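PDB 5TZ6: CurJ from Moorea producens 3L, which is a polyketide synthase module whose dehydratase domain probably catalyses a vinylogous dehydration in curacin biosynthesis. Local coordinates for residues L58-S63 and K210-P215. The protein carries 1 engineered substitution. Residues are numbered along the deposited sequence; the frame is centred on the assembly and turned at random.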
loop_
_atom_site.group_PDB
_atom_site.type_symbol
_atom_site.label_atom_id
_atom_site.label_comp_id
_atom_site.label_asym_id
_atom_site.label_seq_id
_atom_site.Cartn_x
_atom_site.Cartn_y
_atom_site.Cartn_z
ATOM N N LEU A 58 -14.604 -3.526 7.216
ATOM C CA LEU A 58 -13.792 -4.422 8.032
ATOM C C LEU A 58 -14.050 -5.877 7.666
ATOM O O LEU A 58 -13.123 -6.689 7.668
ATOM C CB LEU A 58 -14.045 -4.172 9.513
ATOM C CG LEU A 58 -13.378 -2.867 9.954
ATOM C CD1 LEU A 58 -14.111 -2.225 11.121
ATOM C CD2 LEU A 58 -11.915 -3.121 10.295
ATOM N N LEU A 59 -15.295 -6.233 7.343
ATOM C CA LEU A 59 -15.518 -7.585 6.842
ATOM C C LEU A 59 -14.681 -7.844 5.596
ATOM O O LEU A 59 -14.128 -8.940 5.429
ATOM C CB LEU A 59 -17.001 -7.827 6.559
ATOM C CG LEU A 59 -17.932 -7.809 7.775
ATOM C CD1 LEU A 59 -19.347 -8.223 7.384
ATOM C CD2 LEU A 59 -17.401 -8.690 8.885
ATOM N N ALA A 60 -14.567 -6.853 4.708
ATOM C CA ALA A 60 -13.692 -7.025 3.549
ATOM C C ALA A 60 -12.249 -7.296 3.976
ATOM O O ALA A 60 -11.637 -8.292 3.556
ATOM C CB ALA A 60 -13.768 -5.799 2.643
ATOM N N ALA A 61 -11.687 -6.419 4.815
ATOM C CA ALA A 61 -10.311 -6.621 5.272
ATOM C C ALA A 61 -10.131 -8.016 5.864
ATOM O O ALA A 61 -9.199 -8.752 5.508
ATOM C CB ALA A 61 -9.939 -5.543 6.294
ATOM N N ALA A 62 -11.029 -8.389 6.776
ATOM C CA ALA A 62 -11.051 -9.738 7.321
ATOM C C ALA A 62 -10.952 -10.771 6.210
ATOM O O ALA A 62 -10.134 -11.696 6.274
ATOM C CB ALA A 62 -12.325 -9.941 8.142
ATOM N N SER A 63 -11.787 -10.629 5.178
ATOM C CA SER A 63 -11.772 -11.607 4.098
ATOM C C SER A 63 -10.442 -11.614 3.362
ATOM O O SER A 63 -10.093 -12.626 2.748
ATOM C CB SER A 63 -12.909 -11.334 3.113
ATOM O OG SER A 63 -12.499 -10.431 2.105
ATOM N N LYS A 210 -19.552 -9.786 -4.714
ATOM C CA LYS A 210 -18.186 -9.579 -4.252
ATOM C C LYS A 210 -18.123 -9.093 -2.812
ATOM O O LYS A 210 -17.066 -9.204 -2.181
ATOM C CB LYS A 210 -17.470 -8.576 -5.163
ATOM C CG LYS A 210 -16.412 -9.186 -6.076
ATOM C CD LYS A 210 -17.036 -9.960 -7.223
ATOM C CE LYS A 210 -16.000 -10.300 -8.284
ATOM N NZ LYS A 210 -14.807 -10.985 -7.712
ATOM N N TYR A 211 -19.225 -8.570 -2.281
ATOM C CA TYR A 211 -19.269 -8.116 -0.900
ATOM C C TYR A 211 -19.585 -9.273 0.039
ATOM O O TYR A 211 -20.369 -10.165 -0.293
ATOM C CB TYR A 211 -20.334 -7.035 -0.722
ATOM C CG TYR A 211 -20.041 -5.692 -1.357
ATOM C CD1 TYR A 211 -20.383 -5.439 -2.678
ATOM C CD2 TYR A 211 -19.463 -4.661 -0.623
ATOM C CE1 TYR A 211 -20.137 -4.203 -3.259
ATOM C CE2 TYR A 211 -19.210 -3.423 -1.198
ATOM C CZ TYR A 211 -19.550 -3.200 -2.515
ATOM O OH TYR A 211 -19.307 -1.973 -3.095
ATOM N N GLN A 212 -18.975 -9.250 1.225
ATOM C CA GLN A 212 -19.467 -10.091 2.310
ATOM C C GLN A 212 -20.867 -9.650 2.731
ATOM O O GLN A 212 -21.827 -10.427 2.663
ATOM C CB GLN A 212 -18.504 -10.054 3.503
ATOM C CG GLN A 212 -17.225 -10.865 3.327
ATOM C CD GLN A 212 -16.388 -10.408 2.153
ATOM O OE1 GLN A 212 -16.016 -9.240 2.061
ATOM N NE2 GLN A 212 -16.079 -11.331 1.248
ATOM N N LEU A 213 -20.990 -8.403 3.182
ATOM C CA LEU A 213 -22.274 -7.768 3.456
ATOM C C LEU A 213 -22.218 -6.352 2.914
ATOM O O LEU A 213 -21.399 -5.547 3.366
ATOM C CB LEU A 213 -22.603 -7.745 4.950
ATOM C CG LEU A 213 -23.010 -9.044 5.634
ATOM C CD1 LEU A 213 -23.437 -8.752 7.059
ATOM C CD2 LEU A 213 -24.132 -9.725 4.862
ATOM N N HIS A 214 -23.077 -6.057 1.947
ATOM C CA HIS A 214 -23.086 -4.740 1.338
ATOM C C HIS A 214 -23.302 -3.672 2.408
ATOM O O HIS A 214 -24.096 -3.872 3.337
ATOM C CB HIS A 214 -24.181 -4.652 0.277
ATOM C CG HIS A 214 -23.980 -3.545 -0.711
ATOM N ND1 HIS A 214 -24.329 -2.238 -0.445
ATOM C CD2 HIS A 214 -23.470 -3.550 -1.967
ATOM C CE1 HIS A 214 -24.040 -1.485 -1.493
ATOM N NE2 HIS A 214 -23.519 -2.257 -2.431
ATOM N N PRO A 215 -22.586 -2.552 2.343
ATOM C CA PRO A 215 -22.817 -1.494 3.340
ATOM C C PRO A 215 -24.291 -1.178 3.532
ATOM O O PRO A 215 -24.741 -1.029 4.678
ATOM C CB PRO A 215 -22.037 -0.301 2.776
ATOM C CG PRO A 215 -21.000 -0.896 1.869
ATOM C CD PRO A 215 -21.548 -2.200 1.359
#
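Gln212 leaves its backbone with CG anti to the carbonyl carbon and then bends at chi2 (60°), which folds its amide back over the helical turn of Leu59, Ala60 and Ser63. On that turn Ser63 OG sits between its own backbone N and carbonyl carbon (chi1 89°), where it hydrogen-bonds Ala60 O at 2.7 Å, in the carbonyl plane and on a lone pair. CB and OG of Ser63 both lie beside the amide, with Ser63 CB 3.7 Å from Gln212 NE2. At the other end of the amide, Gln212 OE1 rests 3.5 Å from Ala60 CA, but its hydrogen bond is made to His9 NE2, so the glutamine links the N-terminal loop to the helix surface. Nearer the backbone the contact is between aliphatic carbons: Leu59 CB meets Gln212 CB at 4.1 Å.

In the double-hotdog fold of polyketide synthase dehydratases, helix 51-65 belongs to the first half, whereas 210-215 runs from a loop into the first residue of helix 215-223 in the second; the contact thus joins the two halves. Gly51 and Asp219, on these two helices, line the ligand pocket. Leu59 and Leu213 extend the contact, their side chains crossing at a slant. Leu59 CD1 is the touching branch, 4.1 Å from Leu213 CB and equally close to its CG and CD1. Phe250 of strand 239-250 touches both leucines and Gln212. One helical turn before Ala60, Ser56 OG hydrogen-bonds Leu213 O, and at the loop's end His214 ND1 caps Thr216 N.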